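Local atomic coordinates of NtrC family transcriptional regulator (Clostridium acetobutylicum ATCC 824, PDB entry 2Q5C), a protein that probably acts as a sigma-54-dependent transcriptional activator that binds DNA and ATP, represented here by its N-terminal PrpR_N-type domain. Residues A101-I106 and L124-D129; G94-L99 and E141-V146; D53-R58 and K67-P72. All coordinates share one frame; numbering follows the deposited sequence. Where two conformers were deposited one is given.

Interaction 1 (A101-I106 and L124-D129); sequences AYKHSI and LFSSED. With SO4 (sulfate ion), chain E.
Lys103 N gives its hydrogen to Phe125 O at 2.7 Å from within a classic gamma-turn, a tight reversal straight after the strand: Lys103 has a positive phi of 65°, and His104 N bonds back to Tyr102 O at 2.7 Å. Beside the turn Tyr102 sets the edge of its ring to a face of Phe125, centroids 5.3 Å apart and planes at 60°, with Tyr102 CD1 3.7 Å from Phe125 CE1, toward the rim. Phe125 CG lies between its backbone N and carbonyl carbon (chi1 76°), and from there the ring extends back over Tyr102, CE2 close to Tyr102 CA. Lys103 CG lies over the centre of one face of the tyrosine. Strands 96-102 and 119-125 belong to one beta-alpha-beta unit, joined through helix 109-116, and their last rungs are in register here: Phe125 N donates to Ala101 O at 3.0 Å. On the other face of the sheet, Leu124 CD2 packs on Ala101 CB at 3.8 Å, while its CD1 reaches Lys103 O at 3.4 Å. Asp63, on helix 59-66, takes both a salt bridge from Lys103 NZ and a hydrogen bond with Tyr102 OH. Farther along, Asp129 N donates to O3 of a sulfate, probably from the crystallisation liquor, at 2.9 Å.

Interaction 2 (G94-L99 and E141-V146); sequences GNELAL and ENIKIV
Ala98 N donates an almost straight hydrogen bond to Ile145 O, 2.8 Å long with an angle of 175° at the hydrogen, and Ala98 pairs in parallel with Val146 just where the two chains come into register. This is the start of the pairing between strands 96-102 and 145-148, the two middle strands of a four-stranded parallel sheet of order 2-1-3-4 with helices on both faces. Before the bridge the chains diverge, and isoleucines fill the angle between them. Ile145 CD1 and CG2 both meet Leu97 CD2, each at 3.5 Å, and CD1 also reaches Gly94 N; Val87 and Ala90 of helix 80-90 pack on this leucine and isoleucine respectively. Ile143 works on the face of Ala98. Its CG1 is anti to the carbonyl carbon (chi1 -68°), which puts CG2 anti to the backbone N, 3.5 Å from Ala98 N and 3.9 Å from Ala98 CB, with Val138 of helix 131-140 touching both residues. Ile143 CG1 instead meets Glu96 from CG to the carboxylate; the extended glutamate chain crosses it at about a right angle and ends in a salt bridge from OE2 to Lys119. Two waters span the mouth of the wedge. One donates to Glu96 O and accepts from Lys144 N; the other donates to Glu96 OE1 and to Asn142 O, 2.7 Å from each of these oxygens.

Interaction 3 (D53-R58 and K67-P72); sequences DAIISR and KSVSIP
A single backbone hydrogen bond and a small apolar patch make up this contact, which joins the start of strand 54-58 to the loop that brings the chain from helix 59-66 into strand 73-76. It is the return point of a beta-alpha-beta crossover in the other four-stranded parallel sheet of the molecule, where the incoming chain first meets the strand it will run beside. Ile55 N donates to Pro72 O at 3.0 Å, the donor tilted 17° from the carbonyl plane, and Ala54 CA lies 3.4 Å from Pro72 O in a CA-H...O contact. The pairing then continues into the sheet through a backbone bond between Ile55 and Ile74.

Pro72 lies against the very beginning of the strand: its CD is 3.4 Å from Asp53 O, and its CB is 4.1 Å from Ala54 CB. Next to it, Ile71 and Ile55 cross at about a right angle and meet through their CD1 methyls, 3.8 Å apart. Chi1 of Ile71 (63°) puts CG1 in the crowded position between backbone N and carbonyl carbon, and chi2 (166°) then carries CD1 out to Ile55 CD1 and CG1. Val69 CG1 touches Ile55 CD1 more loosely; Ala45 of helix 38-48 packs on both of these residues. Ile184 of helix 170-187 touches Asp53 and Ala54.

Pro72 lacks an amide hydrogen and can pair with strand 54-58 by a conventional backbone bond only as acceptor; beyond that bond, the contact rests on the CA-H...O approach of Ala54 and on carbon packing.

In the fold
Interactions 1 and 2 share strand 96-102, holding opposite ends of it to different neighbours in one sheet, with centres about 17 Å apart. Interaction 3 belongs to the other sheet; its centre lies about 34 Å from that of interaction 2, on the far side of the molecule's middle. Interaction 2 is the most buried, an aliphatic core with water and a salt bridge at its outer edge. Interaction 1 is partly buried and relies on an aromatic pair, with a lysine and a tyrosine hydroxyl that both reach Asp63 of helix 59-66, the helix that follows strand 54-58 of interaction 3. Interaction 3, also partly buried, is almost wholly apolar apart from its backbone bond.

Interaction 1 (A101-I106 and L124-D129)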
ATOM      1  N   ALA A 101       6.677  -2.986  -8.396  1.00 21.19           N
ATOM      2  CA  ALA A 101       6.011  -3.777  -7.359  1.00 21.25           C
ATOM      3  C   ALA A 101       6.991  -4.219  -6.290  1.00 22.13           C
ATOM      4  O   ALA A 101       8.180  -4.374  -6.550  1.00 22.32           O
ATOM      5  CB  ALA A 101       5.350  -4.980  -7.957  1.00 21.62           C
ATOM      6  N   TYR A 102       6.474  -4.428  -5.082  1.00 22.96           N
ATOM      7  CA  TYR A 102       7.249  -4.953  -3.966  1.00 24.20           C
ATOM      8  C   TYR A 102       7.344  -6.466  -4.050  1.00 24.98           C
ATOM      9  O   TYR A 102       6.323  -7.148  -3.998  1.00 25.09           O
ATOM     10  CB  TYR A 102       6.562  -4.593  -2.647  1.00 25.27           C
ATOM     11  CG  TYR A 102       7.344  -4.961  -1.397  1.00 26.81           C
ATOM     12  CD1 TYR A 102       8.592  -4.408  -1.166  1.00 28.27           C
ATOM     13  CD2 TYR A 102       6.805  -5.823  -0.427  1.00 28.14           C
ATOM     14  CE1 TYR A 102       9.314  -4.691  -0.025  1.00 30.00           C
ATOM     15  CE2 TYR A 102       7.552  -6.130   0.737  1.00 28.18           C
ATOM     16  CZ  TYR A 102       8.795  -5.543   0.914  1.00 29.52           C
ATOM     17  OH  TYR A 102       9.590  -5.754   2.042  1.00 31.36           O
ATOM     18  N   LYS A 103       8.579  -6.962  -4.173  1.00 25.78           N
ATOM     19  CA  LYS A 103       8.927  -8.404  -4.186  1.00 28.86           C
ATOM     20  C   LYS A 103       8.406  -9.227  -5.363  1.00 30.03           C
ATOM     21  O   LYS A 103       9.195  -9.912  -6.027  1.00 31.27           O
ATOM     22  CB  LYS A 103       8.649  -9.078  -2.822  1.00 29.00           C
ATOM     23  CG  LYS A 103       9.520  -8.517  -1.724  1.00 30.44           C
ATOM     24  CD  LYS A 103       9.390  -9.242  -0.381  1.00 32.16           C
ATOM     25  CE  LYS A 103      10.349  -8.648   0.635  1.00 36.79           C
ATOM     26  NZ  LYS A 103      10.258  -9.251   2.017  1.00 41.11           N
ATOM     27  N   HIS A 104       7.104  -9.156  -5.625  1.00 30.32           N
ATOM     28  CA  HIS A 104       6.458 -10.009  -6.616  1.00 31.98           C
ATOM     29  C   HIS A 104       5.394  -9.228  -7.406  1.00 31.79           C
ATOM     30  O   HIS A 104       4.745  -8.318  -6.871  1.00 30.28           O
ATOM     31  CB  HIS A 104       5.809 -11.237  -5.934  1.00 33.15           C
ATOM     32  CG  HIS A 104       6.766 -12.077  -5.135  1.00 38.37           C
ATOM     33  ND1 HIS A 104       7.805 -12.782  -5.712  1.00 42.10           N
ATOM     34  CD2 HIS A 104       6.830 -12.339  -3.806  1.00 41.94           C
ATOM     35  CE1 HIS A 104       8.472 -13.431  -4.771  1.00 43.79           C
ATOM     36  NE2 HIS A 104       7.901 -13.180  -3.605  1.00 44.03           N
ATOM     37  N   SER A 105       5.206  -9.608  -8.665  1.00 31.96           N
ATOM     38  CA  SER A 105       4.113  -9.075  -9.477  1.00 32.61           C
ATOM     39  C   SER A 105       2.752  -9.370  -8.849  1.00 31.88           C
ATOM     40  O   SER A 105       2.553 -10.437  -8.266  1.00 32.22           O
ATOM     41  CB  SER A 105       4.130  -9.725 -10.862  1.00 33.38           C
ATOM     42  OG  SER A 105       5.431  -9.654 -11.426  1.00 37.37           O
ATOM     43  N   ILE A 106       1.833  -8.420  -8.978  1.00 30.67           N
ATOM     44  CA  ILE A 106       0.434  -8.631  -8.586  1.00 29.74           C
ATOM     45  C   ILE A 106      -0.395  -9.124  -9.785  1.00 28.49           C
ATOM     46  O   ILE A 106      -1.202 -10.061  -9.688  1.00 28.47           O
ATOM     47  CB  ILE A 106      -0.186  -7.334  -7.994  1.00 30.53           C
ATOM     48  CG1 ILE A 106       0.470  -6.978  -6.656  1.00 32.05           C
ATOM     49  CG2 ILE A 106      -1.671  -7.487  -7.783  1.00 27.78           C
ATOM     50  CD1 ILE A 106       1.597  -5.953  -6.753  1.00 34.98           C
ATOM     51  N   LEU A 124      10.985  -4.730  -9.852  1.00 24.48           N
ATOM     52  CA  LEU A 124      10.693  -5.232  -8.498  1.00 24.75           C
ATOM     53  C   LEU A 124      11.662  -4.646  -7.479  1.00 24.81           C
ATOM     54  O   LEU A 124      12.832  -4.429  -7.791  1.00 25.49           O
ATOM     55  CB  LEU A 124      10.740  -6.762  -8.465  1.00 25.29           C
ATOM     56  CG  LEU A 124       9.765  -7.521  -9.373  1.00 27.44           C
ATOM     57  CD1 LEU A 124       9.953  -9.023  -9.255  1.00 30.58           C
ATOM     58  CD2 LEU A 124       8.301  -7.136  -9.087  1.00 28.35           C
ATOM     59  N   PHE A 125      11.191  -4.359  -6.267  1.00 23.84           N
ATOM     60  CA  PHE A 125      12.055  -3.890  -5.185  1.00 23.71           C
ATOM     61  C   PHE A 125      11.734  -4.692  -3.933  1.00 24.29           C
ATOM     62  O   PHE A 125      10.621  -5.205  -3.792  1.00 23.90           O
ATOM     63  CB  PHE A 125      11.990  -2.370  -4.952  1.00 23.45           C
ATOM     64  CG  PHE A 125      10.741  -1.885  -4.225  1.00 23.09           C
ATOM     65  CD1 PHE A 125      10.796  -1.467  -2.894  1.00 26.81           C
ATOM     66  CD2 PHE A 125       9.520  -1.815  -4.889  1.00 23.55           C
ATOM     67  CE1 PHE A 125       9.650  -1.003  -2.234  1.00 25.82           C
ATOM     68  CE2 PHE A 125       8.353  -1.360  -4.216  1.00 23.64           C
ATOM     69  CZ  PHE A 125       8.420  -0.963  -2.905  1.00 23.78           C
ATOM     70  N   SER A 126      12.731  -4.848  -3.068  1.00 25.23           N
ATOM     71  CA  SER A 126      12.575  -5.652  -1.854  1.00 26.27           C
ATOM     72  C   SER A 126      12.829  -4.892  -0.574  1.00 25.60           C
ATOM     73  O   SER A 126      12.634  -5.448   0.519  1.00 26.90           O
ATOM     74  CB  SER A 126      13.484  -6.886  -1.900  1.00 27.03           C
ATOM     75  OG  SER A 126      12.954  -7.835  -2.810  1.00 31.80           O
ATOM     76  N   SER A 127      13.264  -3.641  -0.685  0.50 24.49           N
ATOM     77  CA  SER A 127      13.540  -2.824   0.488  0.50 24.19           C
ATOM     78  C   SER A 127      13.390  -1.351   0.176  0.50 23.95           C
ATOM     79  O   SER A 127      13.568  -0.921  -0.973  0.50 23.62           O
ATOM     80  CB  SER A 127      14.952  -3.104   1.018  0.50 24.72           C
ATOM     81  OG  SER A 127      15.919  -2.602   0.119  0.50 25.08           O
ATOM     82  N   GLU A 128      13.084  -0.579   1.213  1.00 23.59           N
ATOM     83  CA  GLU A 128      12.966   0.870   1.124  1.00 23.79           C
ATOM     84  C   GLU A 128      14.214   1.516   0.544  1.00 24.31           C
ATOM     85  O   GLU A 128      14.121   2.498  -0.202  1.00 23.79           O
ATOM     86  CB  GLU A 128      12.694   1.435   2.534  1.00 23.69           C
ATOM     87  CG  GLU A 128      12.632   2.935   2.633  1.00 24.82           C
ATOM     88  CD  GLU A 128      12.079   3.420   3.946  1.00 26.01           C
ATOM     89  OE1 GLU A 128      11.890   2.589   4.857  1.00 29.22           O
ATOM     90  OE2 GLU A 128      11.809   4.633   4.047  1.00 30.50           O
ATOM     91  N   ASP A 129      15.376   0.956   0.885  1.00 26.02           N
ATOM     92  CA  ASP A 129      16.640   1.548   0.455  1.00 27.31           C
ATOM     93  C   ASP A 129      16.934   1.421  -1.047  1.00 27.39           C
ATOM     94  O   ASP A 129      17.892   2.024  -1.541  1.00 28.75           O
ATOM     95  CB  ASP A 129      17.792   0.987   1.287  1.00 29.16           C
ATOM     96  CG  ASP A 129      17.767   1.485   2.726  1.00 33.80           C
ATOM     97  OD1 ASP A 129      17.140   2.544   3.013  1.00 38.74           O
ATOM     98  OD2 ASP A 129      18.404   0.806   3.573  1.00 40.99           O
TER
HETATM   99  S   SO4 E 604      15.768  -1.079   4.683  0.70 37.45           S
HETATM  100  O1  SO4 E 604      17.129  -1.615   4.683  0.70 38.53           O
HETATM  101  O2  SO4 E 604      15.574  -0.100   5.752  0.70 39.72           O
HETATM  102  O3  SO4 E 604      15.583  -0.425   3.391  0.70 35.96           O
HETATM  103  O4  SO4 E 604      14.836  -2.184   4.877  0.70 32.61           O

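Interaction 2 (G94-L99 and E141-V146)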
ATOM      1  N   GLY A  94       0.679   8.941 -21.286  1.00 24.44           N
ATOM      2  CA  GLY A  94       1.417   8.279 -22.363  1.00 26.58           C
ATOM      3  C   GLY A  94       1.153   6.790 -22.305  1.00 26.66           C
ATOM      4  O   GLY A  94       0.433   6.340 -21.411  1.00 28.27           O
ATOM      5  N   ASN A  95       1.702   6.023 -23.242  0.50 27.30           N
ATOM      6  CA  ASN A  95       1.465   4.567 -23.244  0.50 27.13           C
ATOM      7  C   ASN A  95       2.593   3.693 -22.707  0.50 26.61           C
ATOM      8  O   ASN A  95       2.387   2.491 -22.512  0.50 26.43           O
ATOM      9  CB  ASN A  95       0.994   4.057 -24.621  0.50 28.51           C
ATOM     10  CG  ASN A  95       1.777   4.654 -25.769  0.50 28.39           C
ATOM     11  OD1 ASN A  95       3.008   4.634 -25.786  0.50 31.71           O
ATOM     12  ND2 ASN A  95       1.055   5.182 -26.753  0.50 33.06           N
ATOM     13  N   GLU A  96       3.769   4.277 -22.470  1.00 25.49           N
ATOM     14  CA  GLU A  96       4.899   3.496 -21.972  1.00 25.98           C
ATOM     15  C   GLU A  96       5.118   3.794 -20.496  1.00 23.33           C
ATOM     16  O   GLU A  96       5.369   4.913 -20.119  1.00 22.85           O
ATOM     17  CB  GLU A  96       6.193   3.710 -22.785  1.00 27.04           C
ATOM     18  CG  GLU A  96       7.353   2.946 -22.135  1.00 31.81           C
ATOM     19  CD  GLU A  96       8.596   2.741 -23.013  1.00 32.30           C
ATOM     20  OE1 GLU A  96       8.950   3.653 -23.798  1.00 39.21           O
ATOM     21  OE2 GLU A  96       9.218   1.654 -22.888  1.00 37.65           O
ATOM     22  N   LEU A  97       4.994   2.753 -19.675  1.00 21.45           N
ATOM     23  CA  LEU A  97       4.974   2.936 -18.222  1.00 22.31           C
ATOM     24  C   LEU A  97       5.933   2.001 -17.525  1.00 21.59           C
ATOM     25  O   LEU A  97       6.211   0.923 -18.031  1.00 22.60           O
ATOM     26  CB  LEU A  97       3.558   2.608 -17.693  1.00 24.09           C
ATOM     27  CG  LEU A  97       2.330   3.012 -18.509  1.00 27.16           C
ATOM     28  CD1 LEU A  97       1.054   2.474 -17.877  1.00 29.44           C
ATOM     29  CD2 LEU A  97       2.251   4.509 -18.619  1.00 30.84           C
ATOM     30  N   ALA A  98       6.388   2.401 -16.341  1.00 20.29           N
ATOM     31  CA  ALA A  98       7.082   1.483 -15.433  1.00 20.47           C
ATOM     32  C   ALA A  98       6.094   1.076 -14.360  1.00 20.22           C
ATOM     33  O   ALA A  98       5.487   1.949 -13.745  1.00 21.22           O
ATOM     34  CB  ALA A  98       8.286   2.149 -14.777  1.00 22.26           C
ATOM     35  N   LEU A  99       5.946  -0.222 -14.149  1.00 19.67           N
ATOM     36  CA  LEU A  99       5.115  -0.714 -13.047  1.00 21.28           C
ATOM     37  C   LEU A  99       6.071  -1.254 -12.011  1.00 21.39           C
ATOM     38  O   LEU A  99       6.837  -2.189 -12.293  1.00 22.33           O
ATOM     39  CB  LEU A  99       4.213  -1.816 -13.579  1.00 21.09           C
ATOM     40  CG  LEU A  99       3.292  -2.496 -12.558  1.00 24.47           C
ATOM     41  CD1 LEU A  99       2.315  -1.499 -11.963  1.00 26.31           C
ATOM     42  CD2 LEU A  99       2.567  -3.592 -13.306  1.00 29.46           C
ATOM     43  N   GLU A 141      15.858   4.141 -18.627  1.00 21.76           N
ATOM     44  CA  GLU A 141      15.119   3.338 -19.584  1.00 22.90           C
ATOM     45  C   GLU A 141      14.229   4.203 -20.470  1.00 22.56           C
ATOM     46  O   GLU A 141      13.428   3.685 -21.243  1.00 25.36           O
ATOM     47  CB  GLU A 141      14.267   2.267 -18.861  1.00 23.47           C
ATOM     48  CG  GLU A 141      15.057   1.243 -18.081  1.00 26.70           C
ATOM     49  CD  GLU A 141      15.855   0.282 -18.943  1.00 29.73           C
ATOM     50  OE1 GLU A 141      15.544   0.125 -20.148  1.00 29.66           O
ATOM     51  OE2 GLU A 141      16.782  -0.346 -18.389  1.00 32.77           O
ATOM     52  N   ASN A 142      14.364   5.525 -20.346  1.00 22.05           N
ATOM     53  CA  ASN A 142      13.567   6.478 -21.120  1.00 22.79           C
ATOM     54  C   ASN A 142      12.059   6.382 -20.839  1.00 22.19           C
ATOM     55  O   ASN A 142      11.219   6.658 -21.699  1.00 23.65           O
ATOM     56  CB  ASN A 142      13.845   6.334 -22.630  1.00 23.16           C
ATOM     57  CG  ASN A 142      13.475   7.589 -23.409  1.00 25.10           C
ATOM     58  OD1 ASN A 142      13.583   8.724 -22.910  1.00 26.22           O
ATOM     59  ND2 ASN A 142      12.981   7.382 -24.633  1.00 29.56           N
ATOM     60  N   ILE A 143      11.736   6.044 -19.604  1.00 22.03           N
ATOM     61  CA  ILE A 143      10.327   5.948 -19.198  1.00 22.19           C
ATOM     62  C   ILE A 143       9.993   7.151 -18.336  1.00 21.55           C
ATOM     63  O   ILE A 143      10.793   7.541 -17.484  1.00 21.93           O
ATOM     64  CB  ILE A 143      10.103   4.637 -18.453  1.00 21.29           C
ATOM     65  CG1 ILE A 143      10.258   3.464 -19.423  1.00 23.00           C
ATOM     66  CG2 ILE A 143       8.685   4.576 -17.853  1.00 21.82           C
ATOM     67  CD1 ILE A 143      10.328   2.096 -18.760  1.00 25.22           C
ATOM     68  N   LYS A 144       8.829   7.754 -18.590  1.00 21.37           N
ATOM     69  CA  LYS A 144       8.449   8.989 -17.935  1.00 22.34           C
ATOM     70  C   LYS A 144       7.272   8.857 -16.957  1.00 20.82           C
ATOM     71  O   LYS A 144       6.892   9.834 -16.332  1.00 20.66           O
ATOM     72  CB  LYS A 144       8.107  10.046 -18.990  1.00 23.71           C
ATOM     73  CG  LYS A 144       9.247  10.226 -20.010  1.00 29.35           C
ATOM     74  CD  LYS A 144       9.042  11.421 -20.887  1.00 35.46           C
ATOM     75  CE  LYS A 144      10.240  11.609 -21.812  1.00 38.98           C
ATOM     76  NZ  LYS A 144      10.565  10.337 -22.541  1.00 43.19           N
ATOM     77  N   ILE A 145       6.734   7.637 -16.846  1.00 20.99           N
ATOM     78  CA  ILE A 145       5.496   7.409 -16.074  1.00 20.03           C
ATOM     79  C   ILE A 145       5.728   6.192 -15.187  1.00 19.92           C
ATOM     80  O   ILE A 145       6.127   5.151 -15.666  1.00 20.51           O
ATOM     81  CB  ILE A 145       4.321   7.117 -17.007  1.00 20.92           C
ATOM     82  CG1 ILE A 145       4.148   8.210 -18.088  1.00 20.53           C
ATOM     83  CG2 ILE A 145       3.011   6.989 -16.196  1.00 21.17           C
ATOM     84  CD1 ILE A 145       3.325   7.785 -19.264  1.00 22.93           C
ATOM     85  N   VAL A 146       5.452   6.362 -13.896  1.00 19.44           N
ATOM     86  CA  VAL A 146       5.624   5.274 -12.926  1.00 19.30           C
ATOM     87  C   VAL A 146       4.286   4.981 -12.223  1.00 19.54           C
ATOM     88  O   VAL A 146       3.636   5.910 -11.726  1.00 19.29           O
ATOM     89  CB  VAL A 146       6.648   5.671 -11.852  1.00 19.99           C
ATOM     90  CG1 VAL A 146       6.696   4.647 -10.714  1.00 19.71           C
ATOM     91  CG2 VAL A 146       8.020   5.813 -12.470  1.00 20.30           C
TER
HETATM   92  O   HOH W   1       7.145   6.939 -20.791  1.00 24.60           O
HETATM   93  O   HOH W   2       8.840   6.250 -22.936  1.00 37.27           O

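Interaction 3 (D53-R58 and K67-P72)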
ATOM      1  N   ASP A  53      -4.921  -3.214  19.819  1.00 19.69           N
ATOM      2  CA  ASP A  53      -5.116  -4.681  19.691  1.00 20.31           C
ATOM      3  C   ASP A  53      -4.599  -5.228  18.360  1.00 21.09           C
ATOM      4  O   ASP A  53      -4.276  -6.404  18.252  1.00 22.03           O
ATOM      5  CB  ASP A  53      -6.581  -5.044  19.855  1.00 21.10           C
ATOM      6  CG  ASP A  53      -7.101  -4.697  21.220  1.00 24.77           C
ATOM      7  OD1 ASP A  53      -6.786  -5.457  22.157  1.00 28.48           O
ATOM      8  OD2 ASP A  53      -7.768  -3.662  21.387  1.00 25.28           O
ATOM      9  N   ALA A  54      -4.554  -4.400  17.334  1.00 19.17           N
ATOM     10  CA  ALA A  54      -4.083  -4.841  16.025  1.00 18.65           C
ATOM     11  C   ALA A  54      -3.714  -3.626  15.193  1.00 17.72           C
ATOM     12  O   ALA A  54      -4.182  -2.531  15.465  1.00 17.73           O
ATOM     13  CB  ALA A  54      -5.175  -5.628  15.301  1.00 18.94           C
ATOM     14  N   ILE A  55      -2.901  -3.855  14.161  1.00 17.44           N
ATOM     15  CA  ILE A  55      -2.488  -2.840  13.190  1.00 16.84           C
ATOM     16  C   ILE A  55      -2.862  -3.342  11.809  1.00 17.45           C
ATOM     17  O   ILE A  55      -2.698  -4.539  11.515  1.00 18.08           O
ATOM     18  CB  ILE A  55      -1.024  -2.549  13.284  1.00 17.33           C
ATOM     19  CG1 ILE A  55      -0.751  -1.936  14.680  1.00 21.36           C
ATOM     20  CG2 ILE A  55      -0.583  -1.525  12.201  1.00 18.33           C
ATOM     21  CD1 ILE A  55       0.687  -1.944  15.085  1.00 25.03           C
ATOM     22  N   ILE A  56      -3.412  -2.450  10.972  1.00 15.47           N
ATOM     23  CA  ILE A  56      -3.705  -2.698   9.554  1.00 15.30           C
ATOM     24  C   ILE A  56      -2.841  -1.768   8.724  1.00 15.15           C
ATOM     25  O   ILE A  56      -2.681  -0.571   9.038  1.00 15.13           O
ATOM     26  CB  ILE A  56      -5.214  -2.468   9.238  1.00 15.21           C
ATOM     27  CG1 ILE A  56      -6.123  -3.424  10.021  1.00 16.35           C
ATOM     28  CG2 ILE A  56      -5.427  -2.561   7.731  1.00 14.58           C
ATOM     29  CD1 ILE A  56      -7.589  -3.117   9.919  1.00 16.86           C
ATOM     30  N   SER A  57      -2.280  -2.294   7.638  1.00 15.81           N
ATOM     31  CA  SER A  57      -1.450  -1.498   6.721  1.00 16.36           C
ATOM     32  C   SER A  57      -1.481  -2.193   5.384  1.00 16.51           C
ATOM     33  O   SER A  57      -2.170  -3.188   5.244  1.00 18.23           O
ATOM     34  CB  SER A  57      -0.052  -1.248   7.272  1.00 16.20           C
ATOM     35  OG  SER A  57       0.642  -2.483   7.374  1.00 18.03           O
ATOM     36  N   ARG A  58      -0.758  -1.668   4.392  1.00 17.90           N
ATOM     37  CA  ARG A  58      -0.845  -2.236   3.069  1.00 19.45           C
ATOM     38  C   ARG A  58       0.534  -2.502   2.522  1.00 19.87           C
ATOM     39  O   ARG A  58       1.494  -1.790   2.812  1.00 20.26           O
ATOM     40  CB  ARG A  58      -1.588  -1.230   2.194  1.00 20.70           C
ATOM     41  CG  ARG A  58      -1.961  -1.753   0.840  1.00 25.17           C
ATOM     42  CD  ARG A  58      -3.199  -1.021   0.341  1.00 31.38           C
ATOM     43  NE  ARG A  58      -2.893   0.304  -0.177  1.00 36.59           N
ATOM     44  CZ  ARG A  58      -2.831   0.604  -1.482  1.00 40.21           C
ATOM     45  NH1 ARG A  58      -2.540   1.835  -1.853  1.00 42.29           N
ATOM     46  NH2 ARG A  58      -3.064  -0.328  -2.410  1.00 41.55           N
ATOM     47  N   LYS A  67       7.383  -7.476  10.817  1.00 26.02           N
ATOM     48  CA  LYS A  67       8.697  -7.936  11.299  1.00 27.40           C
ATOM     49  C   LYS A  67       9.141  -7.214  12.556  1.00 28.77           C
ATOM     50  O   LYS A  67      10.150  -7.596  13.160  1.00 30.42           O
ATOM     51  CB  LYS A  67       9.771  -7.808  10.214  1.00 28.69           C
ATOM     52  CG  LYS A  67       9.501  -8.687   9.009  1.00 29.79           C
ATOM     53  CD  LYS A  67      10.710  -8.765   8.093  1.00 35.80           C
ATOM     54  CE  LYS A  67      10.344  -9.217   6.688  1.00 38.69           C
ATOM     55  NZ  LYS A  67       9.437 -10.395   6.676  1.00 41.39           N
ATOM     56  N   SER A  68       8.425  -6.171  12.971  1.00 27.71           N
ATOM     57  CA  SER A  68       8.892  -5.407  14.132  1.00 27.94           C
ATOM     58  C   SER A  68       7.931  -5.283  15.318  1.00 27.43           C
ATOM     59  O   SER A  68       8.308  -4.730  16.359  1.00 27.76           O
ATOM     60  CB  SER A  68       9.429  -4.042  13.711  1.00 29.84           C
ATOM     61  OG  SER A  68       8.523  -3.374  12.882  1.00 31.29           O
ATOM     62  N   VAL A  69       6.697  -5.748  15.164  1.00 25.88           N
ATOM     63  CA  VAL A  69       5.739  -5.771  16.272  1.00 25.63           C
ATOM     64  C   VAL A  69       5.360  -7.185  16.673  1.00 25.80           C
ATOM     65  O   VAL A  69       5.488  -8.121  15.873  1.00 26.78           O
ATOM     66  CB  VAL A  69       4.451  -4.913  15.978  1.00 24.99           C
ATOM     67  CG1 VAL A  69       4.861  -3.500  15.590  1.00 27.52           C
ATOM     68  CG2 VAL A  69       3.525  -5.571  14.924  1.00 24.19           C
ATOM     69  N   SER A  70       4.880  -7.345  17.907  1.00 26.84           N
ATOM     70  CA  SER A  70       4.458  -8.676  18.363  1.00 27.79           C
ATOM     71  C   SER A  70       2.949  -8.844  18.392  1.00 27.68           C
ATOM     72  O   SER A  70       2.449  -9.927  18.690  1.00 30.19           O
ATOM     73  CB  SER A  70       5.073  -9.013  19.739  1.00 28.35           C
ATOM     74  OG  SER A  70       4.821  -7.952  20.653  1.00 32.64           O
ATOM     75  N   ILE A  71       2.209  -7.781  18.074  1.00 25.31           N
ATOM     76  CA  ILE A  71       0.755  -7.876  18.053  1.00 23.69           C
ATOM     77  C   ILE A  71       0.285  -8.181  16.621  1.00 22.44           C
ATOM     78  O   ILE A  71       1.098  -8.092  15.696  1.00 22.73           O
ATOM     79  CB  ILE A  71       0.090  -6.591  18.572  1.00 22.80           C
ATOM     80  CG1 ILE A  71       0.438  -5.397  17.671  1.00 23.11           C
ATOM     81  CG2 ILE A  71       0.544  -6.329  20.016  1.00 25.28           C
ATOM     82  CD1 ILE A  71      -0.444  -4.159  17.910  1.00 23.07           C
ATOM     83  N   PRO A  72      -1.001  -8.544  16.449  1.00 21.66           N
ATOM     84  CA  PRO A  72      -1.516  -8.816  15.095  1.00 21.79           C
ATOM     85  C   PRO A  72      -1.311  -7.658  14.106  1.00 21.59           C
ATOM     86  O   PRO A  72      -1.628  -6.503  14.428  1.00 21.88           O
ATOM     87  CB  PRO A  72      -2.992  -9.055  15.330  1.00 23.05           C
ATOM     88  CG  PRO A  72      -3.044  -9.638  16.741  1.00 22.68           C
ATOM     89  CD  PRO A  72      -2.016  -8.828  17.488  1.00 22.01           C
TER